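Local structure of metallo-beta-lactamase family protein (Staphylococcus aureus, 3R2U) at residues P55-S60 with T354-G359; A93-A98 with L283-T288; L298-R303 with Q337-I342. The protein probably acts as an iron-dependent enzyme related to the persulfide dioxygenases, pairing a metallo-beta-lactamase domain with rhodanese-like sequence. One frame throughout, in Å; residues are numbered along the deposited sequence.

Contact 1 of 3, residues P55-S60 with T354-G359; sequences PIRDLS and TLQLIG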
ATOM      1  N   PRO A  55       1.789 -18.052 -17.964  1.00 17.35           N
ATOM      2  CA  PRO A  55       2.191 -17.361 -16.757  1.00 16.97           C
ATOM      3  C   PRO A  55       3.443 -16.525 -16.876  1.00 17.28           C
ATOM      4  O   PRO A  55       4.364 -16.886 -17.592  1.00 14.76           O
ATOM      5  CB  PRO A  55       2.490 -18.503 -15.794  1.00 17.69           C
ATOM      6  CG  PRO A  55       2.865 -19.657 -16.689  1.00 19.43           C
ATOM      7  CD  PRO A  55       1.935 -19.509 -17.836  1.00 17.58           C
ATOM      8  N   ILE A  56       3.446 -15.403 -16.154  1.00 16.77           N
ATOM      9  CA  ILE A  56       4.608 -14.556 -16.025  1.00 16.14           C
ATOM     10  C   ILE A  56       5.438 -15.187 -14.890  1.00 16.69           C
ATOM     11  O   ILE A  56       5.005 -16.178 -14.293  1.00 16.06           O
ATOM     12  CB  ILE A  56       4.236 -13.087 -15.738  1.00 15.20           C
ATOM     13  CG1 ILE A  56       3.425 -12.940 -14.440  1.00 17.53           C
ATOM     14  CG2 ILE A  56       3.427 -12.534 -16.909  1.00 15.66           C
ATOM     15  CD1 ILE A  56       3.295 -11.489 -13.967  1.00 15.44           C
ATOM     16  N   ARG A  57       6.610 -14.621 -14.595  1.00 16.73           N
ATOM     17  CA  ARG A  57       7.510 -15.189 -13.575  1.00 17.37           C
ATOM     18  C   ARG A  57       7.046 -15.014 -12.133  1.00 17.98           C
ATOM     19  O   ARG A  57       7.329 -15.859 -11.275  1.00 16.97           O
ATOM     20  CB  ARG A  57       8.909 -14.577 -13.690  1.00 17.43           C
ATOM     21  CG  ARG A  57       9.709 -15.071 -14.816  1.00 17.56           C
ATOM     22  CD  ARG A  57      11.038 -14.354 -14.834  1.00 13.28           C
ATOM     23  NE  ARG A  57      12.021 -14.887 -13.899  1.00 12.44           N
ATOM     24  CZ  ARG A  57      13.067 -14.204 -13.437  1.00 15.93           C
ATOM     25  NH1 ARG A  57      13.223 -12.908 -13.740  1.00 16.81           N
ATOM     26  NH2 ARG A  57      13.944 -14.798 -12.646  1.00 16.71           N
ATOM     27  N   ASP A  58       6.406 -13.879 -11.861  1.00 17.15           N
ATOM     28  CA  ASP A  58       5.872 -13.599 -10.536  1.00 17.99           C
ATOM     29  C   ASP A  58       4.498 -14.244 -10.490  1.00 17.46           C
ATOM     30  O   ASP A  58       3.584 -13.831 -11.211  1.00 17.79           O
ATOM     31  CB  ASP A  58       5.811 -12.102 -10.321  1.00 18.39           C
ATOM     32  CG  ASP A  58       5.117 -11.717  -9.057  1.00 21.92           C
ATOM     33  OD1 ASP A  58       4.657 -12.596  -8.310  1.00 22.43           O
ATOM     34  OD2 ASP A  58       5.002 -10.498  -8.838  1.00 24.07           O
ATOM     35  N   LEU A  59       4.346 -15.267  -9.658  1.00 17.37           N
ATOM     36  CA  LEU A  59       3.098 -16.038  -9.624  1.00 17.08           C
ATOM     37  C   LEU A  59       2.087 -15.546  -8.588  1.00 16.50           C
ATOM     38  O   LEU A  59       0.996 -16.089  -8.500  1.00 17.27           O
ATOM     39  CB  LEU A  59       3.420 -17.507  -9.319  1.00 17.38           C
ATOM     40  CG  LEU A  59       4.389 -18.245 -10.259  1.00 19.16           C
ATOM     41  CD1 LEU A  59       4.536 -19.725  -9.832  1.00 16.49           C
ATOM     42  CD2 LEU A  59       3.936 -18.159 -11.702  1.00 18.61           C
ATOM     43  N   SER A  60       2.448 -14.524  -7.827  1.00 16.59           N
ATOM     44  CA  SER A  60       1.626 -14.055  -6.706  1.00 17.83           C
ATOM     45  C   SER A  60       0.176 -13.688  -7.021  1.00 19.34           C
ATOM     46  O   SER A  60      -0.716 -14.012  -6.238  1.00 18.86           O
ATOM     47  CB  SER A  60       2.313 -12.899  -5.965  1.00 17.81           C
ATOM     48  OG  SER A  60       2.479 -11.767  -6.785  1.00 17.79           O
ATOM     49  N   THR A 354       9.522  -4.869 -12.801  1.00 16.53           N
ATOM     50  CA  THR A 354       9.118  -4.927 -14.207  1.00 16.80           C
ATOM     51  C   THR A 354      10.221  -5.557 -15.066  1.00 16.02           C
ATOM     52  O   THR A 354       9.942  -6.387 -15.918  1.00 18.00           O
ATOM     53  CB  THR A 354       8.666  -3.546 -14.721  1.00 18.29           C
ATOM     54  OG1 THR A 354       7.560  -3.105 -13.929  1.00 22.75           O
ATOM     55  CG2 THR A 354       8.210  -3.604 -16.192  1.00 19.13           C
ATOM     56  N   LEU A 355      11.480  -5.210 -14.808  1.00 15.47           N
ATOM     57  CA  LEU A 355      12.589  -5.803 -15.555  1.00 15.28           C
ATOM     58  C   LEU A 355      12.697  -7.309 -15.336  1.00 14.50           C
ATOM     59  O   LEU A 355      13.079  -8.049 -16.256  1.00 12.58           O
ATOM     60  CB  LEU A 355      13.898  -5.095 -15.253  1.00 13.65           C
ATOM     61  CG  LEU A 355      13.951  -3.680 -15.859  1.00 17.37           C
ATOM     62  CD1 LEU A 355      15.205  -2.924 -15.389  1.00 13.37           C
ATOM     63  CD2 LEU A 355      13.899  -3.726 -17.390  1.00 16.82           C
ATOM     64  N   GLN A 356      12.368  -7.772 -14.130  1.00 14.66           N
ATOM     65  CA  GLN A 356      12.380  -9.205 -13.880  1.00 15.83           C
ATOM     66  C   GLN A 356      11.301  -9.886 -14.743  1.00 16.19           C
ATOM     67  O   GLN A 356      11.413 -11.068 -15.074  1.00 17.69           O
ATOM     68  CB  GLN A 356      12.165  -9.538 -12.415  1.00 15.22           C
ATOM     69  CG  GLN A 356      13.224  -8.965 -11.481  1.00 15.54           C
ATOM     70  CD  GLN A 356      13.142  -9.577 -10.102  1.00 15.69           C
ATOM     71  OE1 GLN A 356      12.537  -9.017  -9.207  1.00 16.43           O
ATOM     72  NE2 GLN A 356      13.700 -10.756  -9.950  1.00 12.32           N
ATOM     73  N   LEU A 357      10.263  -9.148 -15.109  1.00 15.39           N
ATOM     74  CA  LEU A 357       9.232  -9.717 -15.950  1.00 15.80           C
ATOM     75  C   LEU A 357       9.733  -9.949 -17.388  1.00 15.75           C
ATOM     76  O   LEU A 357       9.116 -10.695 -18.144  1.00 16.40           O
ATOM     77  CB  LEU A 357       7.941  -8.907 -15.899  1.00 14.06           C
ATOM     78  CG  LEU A 357       7.344  -8.799 -14.490  1.00 18.39           C
ATOM     79  CD1 LEU A 357       5.974  -8.166 -14.554  1.00 18.88           C
ATOM     80  CD2 LEU A 357       7.278 -10.160 -13.765  1.00 18.26           C
ATOM     81  N   ILE A 358      10.841  -9.319 -17.763  1.00 16.47           N
ATOM     82  CA  ILE A 358      11.482  -9.631 -19.052  1.00 17.14           C
ATOM     83  C   ILE A 358      12.795 -10.382 -18.812  1.00 17.61           C
ATOM     84  O   ILE A 358      13.707 -10.375 -19.635  1.00 17.55           O
ATOM     85  CB  ILE A 358      11.647  -8.410 -20.007  1.00 17.96           C
ATOM     86  CG1 ILE A 358      12.487  -7.299 -19.388  1.00 16.80           C
ATOM     87  CG2 ILE A 358      10.292  -7.862 -20.400  1.00 17.13           C
ATOM     88  CD1 ILE A 358      12.943  -6.271 -20.432  1.00 18.77           C
ATOM     89  N   GLY A 359      12.876 -11.061 -17.673  1.00 18.84           N
ATOM     90  CA  GLY A 359      14.014 -11.925 -17.374  1.00 17.16           C
ATOM     91  C   GLY A 359      15.346 -11.299 -17.045  1.00 17.13           C
ATOM     92  O   GLY A 359      16.412 -11.922 -17.280  1.00 17.95           O
TER
HETATM   93  O   HOH W   1       7.489 -12.598 -16.674  1.00  9.98           O
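The carbonyl oxygen of Q356 is gripped by two donors, one from each side of the contact. R57 NH1 reaches Q356 O at 2.9 Å, in the plane of the carbonyl and on one of its lone pairs, and the oxygen lies almost in the guanidinium plane. G359 N supplies the second bond, 3.0 Å to the same Q356 O, as part of the Schellman motif that ends helix 345-356, with G359 at positive phi. The positively charged arginine sits at the C-terminal end of a helix, an electrostatic arrangement that is probably favourable. A bend at chi3 (81°) in an otherwise outstretched chain brings the guanidinium round to this oxygen. D361 forms a salt bridge with R57 NH1, and the other terminal nitrogen, NH2, donates to N282 O. One water ties the backbones together, accepting from R57 N and donating to L357 O. Apart from these bonds, the L357 methyl CD2 packs against I56 CD1 and D58 CB, each at 4.2 Å. D58 also caps the helix that follows: S60 N and S60 OG approach D58 OD1 from the same face of its carboxylate plane. Close by, Y290 of the second subunit bonds to L59 N. The contact therefore sets the loop between strand 49-53 and helix 60-69 against the C-terminal turn of helix 345-356.

Contact 2 of 3, residues A93-A98 with L283-T288; sequences AIKLNA and LYQPYT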
ATOM      1  N   ALA A  93       6.119 -25.332 -12.339  1.00 18.92           N
ATOM      2  CA  ALA A  93       6.436 -26.736 -12.164  1.00 19.92           C
ATOM      3  C   ALA A  93       7.304 -26.952 -10.920  1.00 20.80           C
ATOM      4  O   ALA A  93       7.063 -27.864 -10.127  1.00 20.99           O
ATOM      5  CB  ALA A  93       7.177 -27.265 -13.424  1.00 19.45           C
ATOM      6  N   ILE A  94       8.310 -26.100 -10.750  1.00 20.09           N
ATOM      7  CA  ILE A  94       9.241 -26.237  -9.629  1.00 22.58           C
ATOM      8  C   ILE A  94       8.694 -25.734  -8.272  1.00 23.11           C
ATOM      9  O   ILE A  94       8.798 -26.432  -7.268  1.00 23.01           O
ATOM     10  CB  ILE A  94      10.584 -25.542  -9.940  1.00 22.87           C
ATOM     11  CG1 ILE A  94      11.262 -26.241 -11.138  1.00 23.91           C
ATOM     12  CG2 ILE A  94      11.506 -25.568  -8.697  1.00 24.41           C
ATOM     13  CD1 ILE A  94      12.502 -25.515 -11.652  1.00 27.53           C
ATOM     14  N   LYS A  95       8.080 -24.558  -8.243  1.00 21.99           N
ATOM     15  CA  LYS A  95       7.632 -24.004  -6.955  1.00 21.04           C
ATOM     16  C   LYS A  95       6.320 -24.573  -6.498  1.00 21.49           C
ATOM     17  O   LYS A  95       6.117 -24.743  -5.299  1.00 20.72           O
ATOM     18  CB  LYS A  95       7.521 -22.470  -7.016  1.00 19.40           C
ATOM     19  CG  LYS A  95       8.849 -21.732  -7.209  1.00 19.88           C
ATOM     20  CD  LYS A  95       8.645 -20.233  -7.109  1.00 17.97           C
ATOM     21  CE  LYS A  95       9.921 -19.426  -7.261  1.00 16.72           C
ATOM     22  NZ  LYS A  95       9.604 -17.969  -7.077  1.00 15.97           N
ATOM     23  N   LEU A  96       5.418 -24.852  -7.447  1.00 21.03           N
ATOM     24  CA  LEU A  96       4.088 -25.326  -7.105  1.00 20.79           C
ATOM     25  C   LEU A  96       3.879 -26.834  -7.345  1.00 23.10           C
ATOM     26  O   LEU A  96       2.798 -27.354  -7.061  1.00 23.03           O
ATOM     27  CB  LEU A  96       3.035 -24.510  -7.875  1.00 19.29           C
ATOM     28  CG  LEU A  96       3.087 -22.988  -7.732  1.00 19.51           C
ATOM     29  CD1 LEU A  96       1.889 -22.354  -8.445  1.00 16.10           C
ATOM     30  CD2 LEU A  96       3.111 -22.548  -6.268  1.00 16.83           C
ATOM     31  N   ASN A  97       4.896 -27.524  -7.870  1.00 21.98           N
ATOM     32  CA  ASN A  97       4.789 -28.947  -8.178  1.00 24.52           C
ATOM     33  C   ASN A  97       3.551 -29.206  -9.054  1.00 24.29           C
ATOM     34  O   ASN A  97       2.866 -30.202  -8.904  1.00 24.66           O
ATOM     35  CB  ASN A  97       4.733 -29.783  -6.891  1.00 26.68           C
ATOM     36  CG  ASN A  97       4.948 -31.259  -7.141  1.00 30.53           C
ATOM     37  OD1 ASN A  97       5.845 -31.653  -7.881  1.00 35.98           O
ATOM     38  ND2 ASN A  97       4.147 -32.089  -6.487  1.00 35.64           N
ATOM     39  N   ALA A  98       3.270 -28.287  -9.964  1.00 22.02           N
ATOM     40  CA  ALA A  98       2.123 -28.418 -10.849  1.00 22.49           C
ATOM     41  C   ALA A  98       2.504 -29.157 -12.128  1.00 23.40           C
ATOM     42  O   ALA A  98       3.692 -29.247 -12.494  1.00 23.20           O
ATOM     43  CB  ALA A  98       1.578 -27.035 -11.196  1.00 20.92           C
ATOM     44  N   LEU A 283      15.102 -19.291 -11.059  1.00 18.82           N
ATOM     45  CA  LEU A 283      13.800 -19.066 -10.491  1.00 18.96           C
ATOM     46  C   LEU A 283      13.645 -17.593 -10.164  1.00 18.23           C
ATOM     47  O   LEU A 283      14.590 -16.915  -9.789  1.00 17.67           O
ATOM     48  CB  LEU A 283      13.601 -19.884  -9.217  1.00 18.42           C
ATOM     49  CG  LEU A 283      13.455 -21.405  -9.373  1.00 22.05           C
ATOM     50  CD1 LEU A 283      13.575 -22.091  -7.987  1.00 23.71           C
ATOM     51  CD2 LEU A 283      12.107 -21.765 -10.050  1.00 16.89           C
ATOM     52  N   TYR A 284      12.435 -17.096 -10.315  1.00 17.85           N
ATOM     53  CA  TYR A 284      12.150 -15.742  -9.915  1.00 16.93           C
ATOM     54  C   TYR A 284      12.226 -15.573  -8.388  1.00 16.91           C
ATOM     55  O   TYR A 284      11.657 -16.374  -7.629  1.00 17.26           O
ATOM     56  CB  TYR A 284      10.727 -15.337 -10.353  1.00 16.43           C
ATOM     57  CG  TYR A 284      10.259 -14.132  -9.625  1.00 14.95           C
ATOM     58  CD1 TYR A 284      10.761 -12.871  -9.936  1.00 20.46           C
ATOM     59  CD2 TYR A 284       9.332 -14.235  -8.601  1.00 17.10           C
ATOM     60  CE1 TYR A 284      10.354 -11.755  -9.244  1.00 19.84           C
ATOM     61  CE2 TYR A 284       8.917 -13.127  -7.909  1.00 16.48           C
ATOM     62  CZ  TYR A 284       9.427 -11.899  -8.231  1.00 21.35           C
ATOM     63  OH  TYR A 284       9.002 -10.827  -7.539  1.00 21.54           O
ATOM     64  N   GLN A 285      12.902 -14.505  -7.975  1.00 15.93           N
ATOM     65  CA  GLN A 285      12.934 -14.052  -6.590  1.00 17.32           C
ATOM     66  C   GLN A 285      13.115 -12.536  -6.579  1.00 17.43           C
ATOM     67  O   GLN A 285      13.939 -11.996  -7.336  1.00 17.74           O
ATOM     68  CB  GLN A 285      14.092 -14.652  -5.773  1.00 18.37           C
ATOM     69  CG  GLN A 285      14.093 -16.145  -5.568  1.00 19.71           C
ATOM     70  CD  GLN A 285      12.919 -16.658  -4.768  1.00 20.23           C
ATOM     71  OE1 GLN A 285      12.203 -15.899  -4.131  1.00 18.45           O
ATOM     72  NE2 GLN A 285      12.722 -17.973  -4.797  1.00 18.27           N
ATOM     73  N   PRO A 286      12.357 -11.840  -5.712  1.00 17.23           N
ATOM     74  CA  PRO A 286      12.605 -10.436  -5.557  1.00 17.70           C
ATOM     75  C   PRO A 286      14.003 -10.283  -4.955  1.00 17.99           C
ATOM     76  O   PRO A 286      14.546 -11.245  -4.373  1.00 16.62           O
ATOM     77  CB  PRO A 286      11.537  -9.998  -4.551  1.00 19.14           C
ATOM     78  CG  PRO A 286      11.282 -11.239  -3.739  1.00 18.70           C
ATOM     79  CD  PRO A 286      11.403 -12.353  -4.714  1.00 18.01           C
ATOM     80  N   TYR A 287      14.577  -9.093  -5.090  1.00 16.95           N
ATOM     81  CA  TYR A 287      15.883  -8.821  -4.542  1.00 17.43           C
ATOM     82  C   TYR A 287      16.050  -7.370  -4.164  1.00 17.73           C
ATOM     83  O   TYR A 287      15.320  -6.510  -4.636  1.00 18.33           O
ATOM     84  CB  TYR A 287      16.994  -9.264  -5.506  1.00 16.73           C
ATOM     85  CG  TYR A 287      17.041  -8.559  -6.842  1.00 17.42           C
ATOM     86  CD1 TYR A 287      16.223  -8.959  -7.900  1.00 20.98           C
ATOM     87  CD2 TYR A 287      17.954  -7.536  -7.071  1.00 15.79           C
ATOM     88  CE1 TYR A 287      16.303  -8.324  -9.157  1.00 18.10           C
ATOM     89  CE2 TYR A 287      18.039  -6.912  -8.289  1.00 15.84           C
ATOM     90  CZ  TYR A 287      17.220  -7.313  -9.333  1.00 17.47           C
ATOM     91  OH  TYR A 287      17.326  -6.685 -10.532  1.00 15.98           O
ATOM     92  N   THR A 288      17.026  -7.099  -3.314  1.00 18.62           N
ATOM     93  CA  THR A 288      17.235  -5.732  -2.865  1.00 19.10           C
ATOM     94  C   THR A 288      18.036  -4.909  -3.863  1.00 17.81           C
ATOM     95  O   THR A 288      18.974  -5.404  -4.502  1.00 17.01           O
ATOM     96  CB  THR A 288      17.961  -5.679  -1.499  1.00 19.19           C
ATOM     97  OG1 THR A 288      19.267  -6.266  -1.615  1.00 17.99           O
ATOM     98  CG2 THR A 288      17.158  -6.426  -0.428  1.00 19.66           C
TER
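I94 and K95 turn neighbouring side chains from the last turn of helix 89-96 onto L283-Q285, in the loop between helix 269-279 and strand 298-301. The end of a helix in the metallo-beta-lactamase fold here packs on an extended loop that leads on to the parallel sheet of strand 298-301. The two helix residues work differently. I94 meets L283 obliquely, branch against branch: L283 CD2 lies 4.1 Å from I94 CB and about as far from I94 CG2 and I94 CD1, so one leucine methyl is set against three carbons of the isoleucine. K95 instead runs straight. Its CG stands beside the backbone N (chi1 -66°), and the chain is fully extended beyond CG, which carries the ammonium group past L283 to the loop backbone. On the way K95 CE passes L283 CB at 4.2 Å, and the nitrogen ends near the Y284 ring, 4.0 Å from K95 NZ to Y284 CD2. Q285 folds at chi2 (-64°) and slants across the lysine chain, its NE2 lying 4.0 Å from K95 CE. The amide oxygen of Q285 binds T288 N of the second subunit, whose T288 OG1 also bonds to K95 NZ; the same pairs recur in reverse, so loop bonds loop, and helix bonds loop, reciprocally across the subunit interface. Within the chain, K95 NZ donates to Y284 O at 2.7 Å, tilted 17° from the plane of that carbonyl.

Contact 3 of 3, residues L298-R303 with Q337-I342; sequences LTFDLR and QEINLI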
ATOM      1  N   LEU A 298      26.105   0.828 -17.087  1.00 20.24           N
ATOM      2  CA  LEU A 298      25.056   1.291 -17.953  1.00 20.62           C
ATOM      3  C   LEU A 298      23.997   1.752 -16.954  1.00 19.85           C
ATOM      4  O   LEU A 298      23.676   1.013 -16.015  1.00 18.73           O
ATOM      5  CB  LEU A 298      24.552   0.115 -18.771  1.00 20.55           C
ATOM      6  CG  LEU A 298      23.338   0.322 -19.666  1.00 22.50           C
ATOM      7  CD1 LEU A 298      23.594   1.485 -20.615  1.00 21.08           C
ATOM      8  CD2 LEU A 298      23.062  -0.989 -20.409  1.00 22.39           C
ATOM      9  N   THR A 299      23.490   2.975 -17.121  1.00 20.16           N
ATOM     10  CA  THR A 299      22.539   3.555 -16.177  1.00 20.12           C
ATOM     11  C   THR A 299      21.284   4.141 -16.837  1.00 20.19           C
ATOM     12  O   THR A 299      21.391   4.922 -17.771  1.00 21.52           O
ATOM     13  CB  THR A 299      23.234   4.678 -15.384  1.00 21.19           C
ATOM     14  OG1 THR A 299      24.376   4.151 -14.703  1.00 21.15           O
ATOM     15  CG2 THR A 299      22.302   5.289 -14.395  1.00 20.83           C
ATOM     16  N   PHE A 300      20.106   3.800 -16.315  1.00 19.69           N
ATOM     17  CA  PHE A 300      18.836   4.300 -16.859  1.00 18.61           C
ATOM     18  C   PHE A 300      18.122   5.212 -15.859  1.00 19.63           C
ATOM     19  O   PHE A 300      17.967   4.875 -14.683  1.00 19.35           O
ATOM     20  CB  PHE A 300      17.913   3.141 -17.247  1.00 19.31           C
ATOM     21  CG  PHE A 300      18.460   2.280 -18.355  1.00 20.20           C
ATOM     22  CD1 PHE A 300      18.513   2.760 -19.653  1.00 24.09           C
ATOM     23  CD2 PHE A 300      18.937   1.008 -18.102  1.00 23.31           C
ATOM     24  CE1 PHE A 300      19.034   1.990 -20.674  1.00 25.40           C
ATOM     25  CE2 PHE A 300      19.443   0.219 -19.137  1.00 23.15           C
ATOM     26  CZ  PHE A 300      19.495   0.711 -20.411  1.00 23.64           C
ATOM     27  N   ASP A 301      17.700   6.373 -16.344  1.00 19.41           N
ATOM     28  CA  ASP A 301      17.040   7.379 -15.520  1.00 20.87           C
ATOM     29  C   ASP A 301      15.556   7.171 -15.743  1.00 19.52           C
ATOM     30  O   ASP A 301      15.058   7.296 -16.860  1.00 18.77           O
ATOM     31  CB  ASP A 301      17.510   8.772 -15.924  1.00 20.39           C
ATOM     32  CG  ASP A 301      16.980   9.888 -15.012  1.00 23.58           C
ATOM     33  OD1 ASP A 301      15.850   9.810 -14.488  1.00 24.48           O
ATOM     34  OD2 ASP A 301      17.710  10.881 -14.846  1.00 27.71           O
ATOM     35  N   LEU A 302      14.878   6.828 -14.659  1.00 19.70           N
ATOM     36  CA  LEU A 302      13.456   6.469 -14.672  1.00 19.53           C
ATOM     37  C   LEU A 302      12.485   7.612 -14.616  1.00 20.59           C
ATOM     38  O   LEU A 302      11.273   7.378 -14.657  1.00 21.44           O
ATOM     39  CB  LEU A 302      13.165   5.561 -13.474  1.00 20.09           C
ATOM     40  CG  LEU A 302      13.986   4.280 -13.428  1.00 18.08           C
ATOM     41  CD1 LEU A 302      13.749   3.576 -12.113  1.00 18.09           C
ATOM     42  CD2 LEU A 302      13.647   3.372 -14.594  1.00 19.34           C
ATOM     43  N   ARG A 303      12.985   8.849 -14.519  1.00 21.03           N
ATOM     44  CA  ARG A 303      12.093   9.999 -14.408  1.00 21.46           C
ATOM     45  C   ARG A 303      11.423  10.341 -15.741  1.00 21.75           C
ATOM     46  O   ARG A 303      11.750   9.779 -16.781  1.00 19.91           O
ATOM     47  CB  ARG A 303      12.859  11.222 -13.879  1.00 22.30           C
ATOM     48  CG  ARG A 303      13.438  11.051 -12.470  1.00 23.70           C
ATOM     49  CD  ARG A 303      14.276  12.247 -12.112  1.00 23.75           C
ATOM     50  NE  ARG A 303      15.385  12.348 -13.052  1.00 24.71           N
ATOM     51  CZ  ARG A 303      15.996  13.479 -13.389  1.00 25.41           C
ATOM     52  NH1 ARG A 303      15.623  14.634 -12.870  1.00 29.33           N
ATOM     53  NH2 ARG A 303      16.976  13.448 -14.273  1.00 27.49           N
ATOM     54  N   GLN A 337      25.145  -7.358 -18.694  1.00 20.78           N
ATOM     55  CA  GLN A 337      25.753  -6.408 -17.762  1.00 20.89           C
ATOM     56  C   GLN A 337      24.841  -6.077 -16.598  1.00 19.78           C
ATOM     57  O   GLN A 337      23.621  -6.138 -16.708  1.00 19.74           O
ATOM     58  CB  GLN A 337      26.085  -5.088 -18.473  1.00 20.66           C
ATOM     59  CG  GLN A 337      27.015  -5.221 -19.661  1.00 22.53           C
ATOM     60  CD  GLN A 337      27.419  -3.877 -20.265  1.00 23.24           C
ATOM     61  OE1 GLN A 337      27.283  -2.815 -19.634  1.00 21.10           O
ATOM     62  NE2 GLN A 337      27.967  -3.926 -21.477  1.00 18.97           N
ATOM     63  N   GLU A 338      25.458  -5.720 -15.493  1.00 18.94           N
ATOM     64  CA  GLU A 338      24.744  -5.205 -14.339  1.00 20.71           C
ATOM     65  C   GLU A 338      24.461  -3.733 -14.647  1.00 19.74           C
ATOM     66  O   GLU A 338      25.295  -3.033 -15.222  1.00 19.88           O
ATOM     67  CB  GLU A 338      25.582  -5.325 -13.068  1.00 22.00           C
ATOM     68  CG  GLU A 338      26.048  -6.752 -12.761  1.00 29.62           C
ATOM     69  CD  GLU A 338      26.781  -6.850 -11.407  1.00 38.90           C
ATOM     70  OE1 GLU A 338      27.906  -7.394 -11.374  1.00 47.19           O
ATOM     71  OE2 GLU A 338      26.241  -6.368 -10.384  1.00 39.50           O
ATOM     72  N   ILE A 339      23.296  -3.264 -14.231  1.00 18.84           N
ATOM     73  CA  ILE A 339      22.832  -1.925 -14.558  1.00 18.53           C
ATOM     74  C   ILE A 339      22.413  -1.131 -13.333  1.00 17.99           C
ATOM     75  O   ILE A 339      21.948  -1.710 -12.359  1.00 17.51           O
ATOM     76  CB  ILE A 339      21.627  -2.111 -15.514  1.00 20.25           C
ATOM     77  CG1 ILE A 339      22.143  -2.629 -16.853  1.00 21.63           C
ATOM     78  CG2 ILE A 339      20.793  -0.858 -15.657  1.00 20.24           C
ATOM     79  CD1 ILE A 339      21.093  -3.240 -17.747  1.00 24.50           C
ATOM     80  N   ASN A 340      22.637   0.185 -13.357  1.00 16.54           N
ATOM     81  CA  ASN A 340      22.139   1.079 -12.308  1.00 16.43           C
ATOM     82  C   ASN A 340      20.888   1.811 -12.794  1.00 16.46           C
ATOM     83  O   ASN A 340      20.718   2.053 -13.993  1.00 16.53           O
ATOM     84  CB  ASN A 340      23.158   2.152 -11.933  1.00 16.99           C
ATOM     85  CG  ASN A 340      24.330   1.623 -11.137  1.00 18.73           C
ATOM     86  OD1 ASN A 340      24.282   0.549 -10.555  1.00 22.82           O
ATOM     87  ND2 ASN A 340      25.376   2.410 -11.076  1.00 21.87           N
ATOM     88  N   LEU A 341      20.031   2.171 -11.849  1.00 16.24           N
ATOM     89  CA  LEU A 341      18.856   2.941 -12.124  1.00 17.23           C
ATOM     90  C   LEU A 341      18.919   4.241 -11.338  1.00 17.94           C
ATOM     91  O   LEU A 341      19.499   4.290 -10.252  1.00 18.84           O
ATOM     92  CB  LEU A 341      17.600   2.172 -11.724  1.00 16.92           C
ATOM     93  CG  LEU A 341      17.350   0.869 -12.433  1.00 16.59           C
ATOM     94  CD1 LEU A 341      16.074   0.183 -11.873  1.00 14.01           C
ATOM     95  CD2 LEU A 341      17.286   1.114 -13.983  1.00 15.83           C
ATOM     96  N   ILE A 342      18.353   5.301 -11.914  1.00 18.67           N
ATOM     97  CA  ILE A 342      18.279   6.595 -11.260  1.00 18.34           C
ATOM     98  C   ILE A 342      16.822   6.881 -10.917  1.00 18.36           C
ATOM     99  O   ILE A 342      15.922   6.841 -11.773  1.00 19.41           O
ATOM    100  CB  ILE A 342      18.882   7.727 -12.107  1.00 19.82           C
ATOM    101  CG1 ILE A 342      20.401   7.533 -12.217  1.00 22.67           C
ATOM    102  CG2 ILE A 342      18.554   9.115 -11.464  1.00 18.18           C
ATOM    103  CD1 ILE A 342      21.079   8.521 -13.036  1.00 28.22           C
TER
HETATM  104  O   HOH W   2      26.947  -1.903 -17.140  1.00 14.28           O
HETATM  105  O   HOH W   3      25.392   4.952 -12.382  1.00 23.81           O
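The F300 ring meets L341 CD2 at its edge, near the ring plane, while I339 CG2 lies 3.6 Å from F300 CD2. With CG beside the backbone N (chi1 -64°), the phenyl group is placed beside I339, and I319 and Y332 also pack on it. Two flat groups meet where the strand gives way to loop: the R303 guanidinium lies edge-on to the D301 carboxylate in a side-on salt bridge, R303 NE to D301 OD1 at 3.0 Å and NH2 to OD2 at 2.7 Å. R303 N also donates to D301 OD1, closing an Asx turn just after the strand. Between the strands the backbone follows the parallel pattern, F300 bonding on both sides of L341: F300 N gives to N340 O at 3.0 Å, and F300 O takes from I342 N at 2.8 Å. On the face carrying T299, D301, N340 and I342, the T299 and I342 side chains cross at about a right angle, with T299 CG2 3.7 Å from I342 CG1. A water there links T299 OG1 to N340 ND2, which have further partners in R297 O and N294 O respectively. These are the two central strands of a four-stranded parallel sheet consistent with a rhodanese-like fold, bordered by strands 317-318 and 363-367; helix 345-356 packs on L302 and L341, and Y308 of helix 305-310 on D301 and R303.

In the fold
Contacts 1 and 2 form one continuous junction, their centres 10 Å apart. Q356 NE2 of contact 1 probably donates to Q285 O of contact 2 at 2.9 Å, and R57 NH2 packs 3.4 Å from Y284 CA; both contacts also touch the second subunit. Contact 3 stands apart, its centre 19 Å from that of contact 1 and 25 Å from that of contact 2. The connection runs through the chain: strand 339-342 leads into helix 345-356, whose far end enters contact 1. The iron(III), bound by H80, H143 and D169, lies about 13 Å from the I56 side chain, so contact 1 joins the metal-bearing domain, to which 55-60 belongs, to helix 345-356 at a distance from the metal site.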